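Local coordinates for protein endo-beta-mannanase (Opitutaceae bacterium TAV5, PDB 7BOB) that probably removes mannose units from the ends of beta-1,4-linked mannan chains, as a homotrimeric exo-beta-1,4-mannosidase of glycoside hydrolase family 5, at residues D196-Q199 with V200-T204; P406-T409 with S410-L413; E352-V355 with E356-A360; S44-D47 with L48-S51. All blocks are in the same frame, centred on the assembly; numbering follows the deposited sequence.

Contact 1: D196-Q199 with V200-T204; sequences DHQQ and VIADT
H197 and I201 meet in a local, buried contact over a single short helical turn, helix 198-201, set in the loop between strands 191-192 and 237-241 of the (beta/alpha)8 barrel. The turn is opened by a side-chain capping bond: D196 OD1 accepts from Q198 N at 2.8 Å, the donor standing above the carboxylate plane. Aspartate suits this place because its short arm reaches forward to an amide two residues on, which has no helical carbonyl to bond. Q199 secures the same end with its carboxamide. Its NE2 donates to D196 O at 3.0 Å, while Q199 N reaches that oxygen from the opposite face; NE2 also serves T238 O on the neighbouring strand and OE1 takes a bond from Q231, so the whole amide of this buried residue is engaged. Further on, H197 O accepts from two amides, V200 N at 2.8 Å and I201 N at 3.2 Å, the latter in the carbonyl plane, and A202 then departs from helical geometry. The apolar V200 and I201 face Y267 of helix 258-272, and I201 also touches S410 of the second domain. The imidazole of H197 is held by a bond from NE2 to W247 O and meets the ring of H248. With chi1 at 67°, CG of H197 lies between its own N and carbonyl carbon, which turns the ring forward, to the side of I201. There the methyl CD1 of I201 approaches the ring obliquely, 3.8 Å from H197 NE2.

Contact 2: P406-T409 with S410-L413; sequences PRET and SRRL
The backbone makes ordinary alpha-helical i to i+4 bonds, S410 N to P406 O at 2.8 Å and L413 N to T409 O at 2.9 Å, with a weak one from R412 N to E408 O. This is the start of helix 406-422, the crossover helix of a beta-alpha-beta unit that joins parallel strands 385-389 and 427-431 in the second, mixed-sheet domain. Proline fits at P406, since an amide in the first turn of a helix needs no carbonyl partner within it; its buried ring packs on Y393 and Y394. S410 folds back on its own helix: chi1 of 72° brings OG to P406 O at 2.9 Å, and OG and S410 N reach that carbonyl from opposite faces. On the buried side, T409 and L413 run side by side, with CG2 of T409 3.8 Å from CD1 of L413, and L413 goes on to strand 444-448. The solvent-facing side carries charge. E408 OE1 receives R412 NH1 at 3.0 Å on its anti lone pair in a salt bridge, with carboxylate and guanidinium planes 62° apart. R412 has a second anionic partner, D557 at NH2, so the long arginine ties the helix to the chain just before helix 558-564. The same NH1 also makes a weak bond to the backbone, 3.2 Å from E408 O.

Contact 3: E352-V355 with E356-A360; sequences EYFV and EFARA
One face of the Y353 ring carries CB of F357, 3.7 Å above the plane and displaced toward the rim, a CH-pi contact, while the carboxylate of E356 stands at the ring edge. OE1 of E356 lies near the ring plane, 3.6 Å from CD1 of Y353, and the two flat groups are nearly perpendicular, 83° apart; the positive rim of an aromatic ring would favour such an oxygen. E356 OE1 also has a long, weak ion pair with R300. The edge of the F357 ring in turn meets the tyrosine hydroxyl, CD1 of F357 being 3.6 Å from OH of Y353. Over one face of the R359 guanidinium rests the methyl CG1 of V355, 3.7 Å from CZ of R359, the two side chains pointing the same way. All this lies on helix 352-364, which follows the eighth strand, 311-316, of the (beta/alpha)8 barrel and packs beside helix 292-309. Aromatic residues suit its inner side, where F357 makes an edge-to-face contact with Y314 and F354 another with F282, both on barrel strands; Y353 instead lies against helix 292-309 at L299 and P304. With CG trans to its own N, chi1 178°, the Y353 ring lies along the helix beside F357. Backbone bonds link the same residues, the shortest being F357 N to Y353 O at 2.7 Å.

Contact 4: S44-D47 with L48-S51; sequences SDLD and LMAS
Similar first torsions, chi1 -62° at L46 and -64° at M49, set each CG beside its own backbone N, and both chains then run out extended, so that the leucine methyl crosses the methionine chain at its sulfur. CD2 of L46 meets SD of M49 at 4.0 Å, an apolar contact between a branched and an unbranched chain. M49 lies back over the preceding turn, its CG 3.3 Å from D45 O, and its flexible, unbranched chain touches both Y24 and F319. L46 points to L84, A87 and C88, packing helix 39-51 against helix 75-89 through an apolar residue. The acids are anchored by other parts of the chain: D45 bonds Y24 OH through OD2 and makes a salt bridge to K320 through OD1, which probably lowers the cost of burying its carboxylate. D47, on the exposed side, pairs with R91. Regular backbone bonds hold the turn, among them A50 N to L46 O and S51 N to D47 O, each 2.9 Å. At the last residue of the helix, S51 turns its hydroxyl back: OG donates to L48 O at 2.9 Å, occupying a carbonyl near the end where amide donors run short. Lying between strands 20-23 and 56-62 along the chain, helix 39-51 is the first outer helix of the (beta/alpha)8 barrel.

How the contacts relate
The four contacts form two neighbouring pairs. Contacts 1 and 2 lie 10 Å apart between centres and touch across the boundary between domains: A202 O comes 3.4 Å from P406 CB, and I201 CA 3.5 Å from S410 OG. Contacts 3 and 4, on the outer helices of the barrel, have centres 15 Å apart and touch where R359 NH2 lies 3.7 Å from S51 O. The pairs are remote from each other, with centres of contacts 2 and 4 about 41 Å apart. In family 5 enzymes the catalytic glutamates lie at the C-terminal ends of the fourth and seventh strands; contact 1, bonded to D158 just beyond the fourth, probably borders that pocket.

Contact 1: D196-Q199 with V200-T204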
loop_
_atom_site.group_PDB
_atom_site.type_symbol
_atom_site.label_atom_id
_atom_site.label_comp_id
_atom_site.label_asym_id
_atom_site.label_seq_id
_atom_site.Cartn_x
_atom_site.Cartn_y
_atom_site.Cartn_z
ATOM N N ASP A 196 14.354 -7.869 18.991
ATOM C CA ASP A 196 13.297 -7.388 19.865
ATOM C C ASP A 196 11.994 -8.117 19.568
ATOM O O ASP A 196 12.009 -9.211 18.992
ATOM C CB ASP A 196 13.148 -5.862 19.752
ATOM C CG ASP A 196 12.731 -5.392 18.351
ATOM O OD1 ASP A 196 12.159 -6.190 17.588
ATOM O OD2 ASP A 196 12.966 -4.210 18.005
ATOM N N HIS A 197 10.860 -7.516 19.937
ATOM C CA HIS A 197 9.582 -8.204 19.803
ATOM C C HIS A 197 9.113 -8.317 18.355
ATOM O O HIS A 197 8.156 -9.051 18.089
ATOM C CB HIS A 197 8.527 -7.516 20.681
ATOM C CG HIS A 197 8.156 -6.135 20.231
ATOM N ND1 HIS A 197 9.091 -5.146 19.999
ATOM C CD2 HIS A 197 6.945 -5.577 19.975
ATOM C CE1 HIS A 197 8.473 -4.044 19.601
ATOM N NE2 HIS A 197 7.171 -4.278 19.576
ATOM N N GLN A 198 9.782 -7.661 17.405
ATOM C CA GLN A 198 9.393 -7.870 16.018
ATOM C C GLN A 198 9.654 -9.290 15.549
ATOM O O GLN A 198 9.118 -9.680 14.506
ATOM C CB GLN A 198 10.087 -6.861 15.119
ATOM C CG GLN A 198 9.778 -5.460 15.572
ATOM C CD GLN A 198 9.750 -4.506 14.451
ATOM O OE1 GLN A 198 8.977 -4.672 13.520
ATOM N NE2 GLN A 198 10.633 -3.505 14.492
ATOM N N GLN A 199 10.423 -10.080 16.305
ATOM C CA GLN A 199 10.452 -11.515 16.056
ATOM C C GLN A 199 9.053 -12.114 16.105
ATOM O O GLN A 199 8.779 -13.094 15.398
ATOM C CB GLN A 199 11.326 -12.231 17.088
ATOM C CG GLN A 199 12.783 -11.832 17.116
ATOM C CD GLN A 199 13.497 -12.471 18.295
ATOM O OE1 GLN A 199 13.998 -13.593 18.196
ATOM N NE2 GLN A 199 13.500 -11.782 19.425
ATOM N N VAL A 200 8.172 -11.565 16.951
ATOM C CA VAL A 200 6.818 -12.093 17.134
ATOM C C VAL A 200 5.805 -11.393 16.229
ATOM O O VAL A 200 4.950 -12.041 15.623
ATOM C CB VAL A 200 6.389 -11.966 18.611
ATOM C CG1 VAL A 200 4.981 -12.517 18.788
ATOM C CG2 VAL A 200 7.371 -12.698 19.536
ATOM N N ILE A 201 5.863 -10.060 16.147
ATOM C CA ILE A 201 4.800 -9.285 15.517
ATOM C C ILE A 201 5.069 -8.935 14.048
ATOM O O ILE A 201 4.179 -8.368 13.396
ATOM C CB ILE A 201 4.518 -7.996 16.319
ATOM C CG1 ILE A 201 5.702 -7.025 16.194
ATOM C CG2 ILE A 201 4.187 -8.332 17.821
ATOM C CD1 ILE A 201 5.350 -5.583 16.497
ATOM N N ALA A 202 6.264 -9.217 13.509
ATOM C CA ALA A 202 6.513 -9.009 12.078
ATOM C C ALA A 202 7.292 -10.186 11.504
ATOM O O ALA A 202 7.713 -11.095 12.229
ATOM C CB ALA A 202 7.251 -7.687 11.818
ATOM N N ASP A 203 7.465 -10.190 10.179
ATOM C CA ASP A 203 8.375 -11.127 9.516
ATOM C C ASP A 203 9.520 -10.301 8.943
ATOM O O ASP A 203 9.434 -9.775 7.835
ATOM C CB ASP A 203 7.721 -11.965 8.423
ATOM C CG ASP A 203 8.667 -13.053 7.883
ATOM O OD1 ASP A 203 9.780 -13.231 8.442
ATOM O OD2 ASP A 203 8.289 -13.749 6.917
ATOM N N THR A 204 10.592 -10.196 9.728
ATOM C CA THR A 204 11.800 -9.473 9.373
ATOM C C THR A 204 12.882 -10.398 8.863
ATOM O O THR A 204 13.962 -9.925 8.532
ATOM C CB THR A 204 12.337 -8.730 10.592
ATOM O OG1 THR A 204 12.778 -9.709 11.555
ATOM C CG2 THR A 204 11.243 -7.861 11.219
#

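Contact 2: P406-T409 with S410-L413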
loop_
_atom_site.group_PDB
_atom_site.type_symbol
_atom_site.label_atom_id
_atom_site.label_comp_id
_atom_site.label_asym_id
_atom_site.label_seq_id
_atom_site.Cartn_x
_atom_site.Cartn_y
_atom_site.Cartn_z
ATOM N N PRO A 406 2.694 -12.771 10.745
ATOM C CA PRO A 406 2.969 -12.437 12.160
ATOM C C PRO A 406 2.113 -11.322 12.732
ATOM O O PRO A 406 1.639 -11.459 13.852
ATOM C CB PRO A 406 4.464 -12.049 12.145
ATOM C CG PRO A 406 5.051 -12.870 11.024
ATOM C CD PRO A 406 3.920 -13.068 9.984
ATOM N N ARG A 407 1.943 -10.199 12.029
ATOM C CA ARG A 407 1.174 -9.106 12.613
ATOM C C ARG A 407 -0.270 -9.527 12.876
ATOM O O ARG A 407 -0.855 -9.178 13.911
ATOM C CB ARG A 407 1.208 -7.888 11.702
ATOM C CG ARG A 407 0.764 -6.641 12.413
ATOM C CD ARG A 407 0.837 -5.417 11.498
ATOM N NE ARG A 407 0.170 -4.278 12.121
ATOM C CZ ARG A 407 0.668 -3.561 13.128
ATOM N NH1 ARG A 407 1.874 -3.831 13.661
ATOM N NH2 ARG A 407 -0.052 -2.559 13.617
ATOM N N GLU A 408 -0.851 -10.296 11.955
ATOM C CA GLU A 408 -2.226 -10.754 12.113
ATOM C C GLU A 408 -2.334 -11.797 13.214
ATOM O O GLU A 408 -3.240 -11.735 14.061
ATOM C CB GLU A 408 -2.737 -11.337 10.800
ATOM C CG GLU A 408 -3.077 -10.281 9.746
ATOM C CD GLU A 408 -4.168 -9.321 10.210
ATOM O OE1 GLU A 408 -4.981 -9.688 11.106
ATOM O OE2 GLU A 408 -4.219 -8.196 9.669
ATOM N N THR A 409 -1.439 -12.791 13.195
ATOM C CA THR A 409 -1.499 -13.826 14.215
ATOM C C THR A 409 -1.267 -13.226 15.588
ATOM O O THR A 409 -2.012 -13.510 16.538
ATOM C CB THR A 409 -0.469 -14.906 13.919
ATOM O OG1 THR A 409 -0.725 -15.448 12.620
ATOM C CG2 THR A 409 -0.487 -16.029 14.996
ATOM N N SER A 410 -0.267 -12.350 15.698
ATOM C CA SER A 410 0.131 -11.861 17.011
ATOM C C SER A 410 -0.909 -10.921 17.604
ATOM O O SER A 410 -1.045 -10.862 18.828
ATOM C CB SER A 410 1.492 -11.173 16.933
ATOM O OG SER A 410 1.404 -9.923 16.280
ATOM N N ARG A 411 -1.639 -10.174 16.771
ATOM C CA ARG A 411 -2.753 -9.380 17.290
ATOM C C ARG A 411 -3.770 -10.266 17.992
ATOM O O ARG A 411 -4.289 -9.908 19.057
ATOM C CB ARG A 411 -3.453 -8.618 16.160
ATOM C CG ARG A 411 -3.227 -7.119 16.159
ATOM C CD ARG A 411 -3.436 -6.515 14.734
ATOM N NE ARG A 411 -4.685 -6.956 14.119
ATOM C CZ ARG A 411 -5.865 -6.387 14.365
ATOM N NH1 ARG A 411 -5.915 -5.356 15.222
ATOM N NH2 ARG A 411 -6.983 -6.844 13.770
ATOM N N ARG A 412 -4.075 -11.422 17.398
ATOM C CA ARG A 412 -5.075 -12.319 17.978
ATOM C C ARG A 412 -4.533 -13.006 19.219
ATOM O O ARG A 412 -5.276 -13.239 20.186
ATOM C CB ARG A 412 -5.504 -13.367 16.958
ATOM C CG ARG A 412 -6.177 -12.807 15.712
ATOM C CD ARG A 412 -6.180 -13.849 14.587
ATOM N NE ARG A 412 -7.247 -13.610 13.615
ATOM C CZ ARG A 412 -7.100 -12.817 12.556
ATOM N NH1 ARG A 412 -5.925 -12.202 12.348
ATOM N NH2 ARG A 412 -8.117 -12.636 11.703
ATOM N N LEU A 413 -3.242 -13.343 19.204
ATOM C CA LEU A 413 -2.662 -14.013 20.347
ATOM C C LEU A 413 -2.562 -13.054 21.525
ATOM O O LEU A 413 -2.859 -13.432 22.665
ATOM C CB LEU A 413 -1.297 -14.587 19.967
ATOM C CG LEU A 413 -1.282 -15.796 19.024
ATOM C CD1 LEU A 413 0.148 -16.187 18.691
ATOM C CD2 LEU A 413 -2.011 -16.968 19.633
#

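Contact 3: E352-V355 with E356-A360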
loop_
_atom_site.group_PDB
_atom_site.type_symbol
_atom_site.label_atom_id
_atom_site.label_comp_id
_atom_site.label_asym_id
_atom_site.label_seq_id
_atom_site.Cartn_x
_atom_site.Cartn_y
_atom_site.Cartn_z
ATOM N N GLU A 352 12.859 2.286 41.774
ATOM C CA GLU A 352 13.641 1.541 42.772
ATOM C C GLU A 352 13.319 0.055 42.767
ATOM O O GLU A 352 14.173 -0.763 43.125
ATOM C CB GLU A 352 13.409 2.092 44.192
ATOM C CG GLU A 352 13.237 3.621 44.282
ATOM C CD GLU A 352 11.840 4.085 43.813
ATOM O OE1 GLU A 352 10.877 3.277 43.878
ATOM O OE2 GLU A 352 11.704 5.245 43.357
ATOM N N TYR A 353 12.114 -0.321 42.334
ATOM C CA TYR A 353 11.745 -1.729 42.411
ATOM C C TYR A 353 12.648 -2.609 41.560
ATOM O O TYR A 353 12.893 -3.763 41.928
ATOM C CB TYR A 353 10.297 -1.954 41.983
ATOM C CG TYR A 353 9.964 -3.416 42.030
ATOM C CD1 TYR A 353 9.911 -4.090 43.261
ATOM C CD2 TYR A 353 9.746 -4.139 40.867
ATOM C CE1 TYR A 353 9.620 -5.439 43.330
ATOM C CE2 TYR A 353 9.446 -5.495 40.919
ATOM C CZ TYR A 353 9.390 -6.143 42.161
ATOM O OH TYR A 353 9.099 -7.490 42.236
ATOM N N PHE A 354 13.109 -2.120 40.398
ATOM C CA PHE A 354 14.059 -2.928 39.633
ATOM C C PHE A 354 15.271 -3.302 40.486
ATOM O O PHE A 354 15.764 -4.433 40.416
ATOM C CB PHE A 354 14.520 -2.204 38.369
ATOM C CG PHE A 354 15.513 -3.000 37.562
ATOM C CD1 PHE A 354 15.281 -4.347 37.301
ATOM C CD2 PHE A 354 16.689 -2.421 37.103
ATOM C CE1 PHE A 354 16.184 -5.098 36.575
ATOM C CE2 PHE A 354 17.610 -3.170 36.372
ATOM C CZ PHE A 354 17.364 -4.504 36.101
ATOM N N VAL A 355 15.762 -2.368 41.304
ATOM C CA VAL A 355 16.906 -2.676 42.158
ATOM C C VAL A 355 16.538 -3.775 43.143
ATOM O O VAL A 355 17.288 -4.740 43.329
ATOM C CB VAL A 355 17.406 -1.412 42.881
ATOM C CG1 VAL A 355 18.554 -1.768 43.850
ATOM C CG2 VAL A 355 17.866 -0.366 41.870
ATOM N N GLU A 356 15.353 -3.660 43.756
ATOM C CA GLU A 356 14.922 -4.656 44.734
ATOM C C GLU A 356 14.707 -6.000 44.052
ATOM O O GLU A 356 15.131 -7.047 44.566
ATOM C CB GLU A 356 13.652 -4.170 45.450
ATOM C CG GLU A 356 13.010 -5.166 46.428
ATOM C CD GLU A 356 11.535 -4.861 46.721
ATOM O OE1 GLU A 356 11.139 -3.670 46.630
ATOM O OE2 GLU A 356 10.759 -5.811 47.020
ATOM N N PHE A 357 14.099 -5.980 42.859
ATOM C CA PHE A 357 13.843 -7.219 42.133
ATOM C C PHE A 357 15.147 -7.882 41.696
ATOM O O PHE A 357 15.268 -9.112 41.732
ATOM C CB PHE A 357 12.931 -6.935 40.924
ATOM C CG PHE A 357 12.741 -8.117 40.007
ATOM C CD1 PHE A 357 11.672 -8.986 40.185
ATOM C CD2 PHE A 357 13.627 -8.352 38.947
ATOM C CE1 PHE A 357 11.489 -10.077 39.326
ATOM C CE2 PHE A 357 13.455 -9.439 38.085
ATOM C CZ PHE A 357 12.386 -10.304 38.279
ATOM N N ALA A 358 16.124 -7.089 41.250
ATOM C CA ALA A 358 17.385 -7.687 40.833
ATOM C C ALA A 358 18.093 -8.341 42.012
ATOM O O ALA A 358 18.669 -9.427 41.876
ATOM C CB ALA A 358 18.296 -6.644 40.198
ATOM N N ARG A 359 18.079 -7.683 43.171
ATOM C CA ARG A 359 18.706 -8.271 44.350
ATOM C C ARG A 359 17.965 -9.531 44.777
ATOM O O ARG A 359 18.592 -10.555 45.056
ATOM C CB ARG A 359 18.784 -7.235 45.475
ATOM C CG ARG A 359 19.703 -6.022 45.097
ATOM C CD ARG A 359 20.733 -5.664 46.206
ATOM N NE ARG A 359 21.349 -4.340 46.028
ATOM C CZ ARG A 359 20.795 -3.201 46.448
ATOM N NH1 ARG A 359 19.611 -3.231 47.056
ATOM N NH2 ARG A 359 21.419 -2.038 46.267
ATOM N N ALA A 360 16.628 -9.507 44.726
ATOM C CA ALA A 360 15.852 -10.722 44.973
ATOM C C ALA A 360 16.246 -11.841 44.015
ATOM O O ALA A 360 16.481 -12.982 44.433
ATOM C CB ALA A 360 14.362 -10.420 44.852
#

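Contact 4: S44-D47 with L48-S51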
loop_
_atom_site.group_PDB
_atom_site.type_symbol
_atom_site.label_atom_id
_atom_site.label_comp_id
_atom_site.label_asym_id
_atom_site.label_seq_id
_atom_site.Cartn_x
_atom_site.Cartn_y
_atom_site.Cartn_z
ATOM N N SER A 44 33.059 5.783 37.024
ATOM C CA SER A 44 32.159 6.149 38.103
ATOM C C SER A 44 30.774 5.543 37.886
ATOM O O SER A 44 30.107 5.151 38.857
ATOM C CB SER A 44 32.084 7.670 38.227
ATOM O OG SER A 44 30.992 8.047 39.043
ATOM N N ASP A 45 30.343 5.412 36.620
ATOM C CA ASP A 45 29.054 4.765 36.349
ATOM C C ASP A 45 29.127 3.261 36.604
ATOM O O ASP A 45 28.162 2.659 37.091
ATOM C CB ASP A 45 28.604 5.038 34.902
ATOM C CG ASP A 45 28.051 6.442 34.709
ATOM O OD1 ASP A 45 27.594 7.074 35.690
ATOM O OD2 ASP A 45 28.084 6.924 33.558
ATOM N N LEU A 46 30.247 2.627 36.247
ATOM C CA LEU A 46 30.380 1.207 36.539
ATOM C C LEU A 46 30.367 0.967 38.046
ATOM O O LEU A 46 29.724 0.022 38.519
ATOM C CB LEU A 46 31.648 0.651 35.904
ATOM C CG LEU A 46 31.762 0.709 34.386
ATOM C CD1 LEU A 46 33.136 0.190 34.013
ATOM C CD2 LEU A 46 30.721 -0.160 33.755
ATOM N N ASP A 47 31.032 1.839 38.816
ATOM C CA ASP A 47 30.951 1.762 40.277
ATOM C C ASP A 47 29.506 1.853 40.743
ATOM O O ASP A 47 29.059 1.078 41.593
ATOM C CB ASP A 47 31.764 2.882 40.928
ATOM C CG ASP A 47 33.259 2.615 40.923
ATOM O OD1 ASP A 47 33.674 1.450 40.741
ATOM O OD2 ASP A 47 34.020 3.591 41.093
ATOM N N LEU A 48 28.745 2.797 40.179
ATOM C CA LEU A 48 27.354 2.936 40.595
ATOM C C LEU A 48 26.569 1.666 40.289
ATOM O O LEU A 48 25.749 1.221 41.102
ATOM C CB LEU A 48 26.725 4.155 39.929
ATOM C CG LEU A 48 25.316 4.422 40.459
ATOM C CD1 LEU A 48 25.277 4.455 42.000
ATOM C CD2 LEU A 48 24.775 5.712 39.842
ATOM N N MET A 49 26.833 1.048 39.136
ATOM C CA MET A 49 26.147 -0.199 38.801
ATOM C C MET A 49 26.474 -1.274 39.824
ATOM O O MET A 49 25.572 -1.896 40.392
ATOM C CB MET A 49 26.537 -0.673 37.398
ATOM C CG MET A 49 26.131 0.258 36.238
ATOM S SD MET A 49 26.884 -0.366 34.733
ATOM C CE MET A 49 26.250 0.782 33.492
ATOM N N ALA A 50 27.770 -1.493 40.084
ATOM C CA ALA A 50 28.172 -2.512 41.049
ATOM C C ALA A 50 27.517 -2.275 42.400
ATOM O O ALA A 50 27.008 -3.215 43.019
ATOM C CB ALA A 50 29.693 -2.546 41.173
ATOM N N SER A 51 27.462 -1.016 42.842
ATOM C CA SER A 51 26.864 -0.705 44.138
ATOM C C SER A 51 25.364 -0.989 44.196
ATOM O O SER A 51 24.826 -1.162 45.293
ATOM C CB SER A 51 27.129 0.757 44.500
ATOM O OG SER A 51 26.172 1.620 43.901
#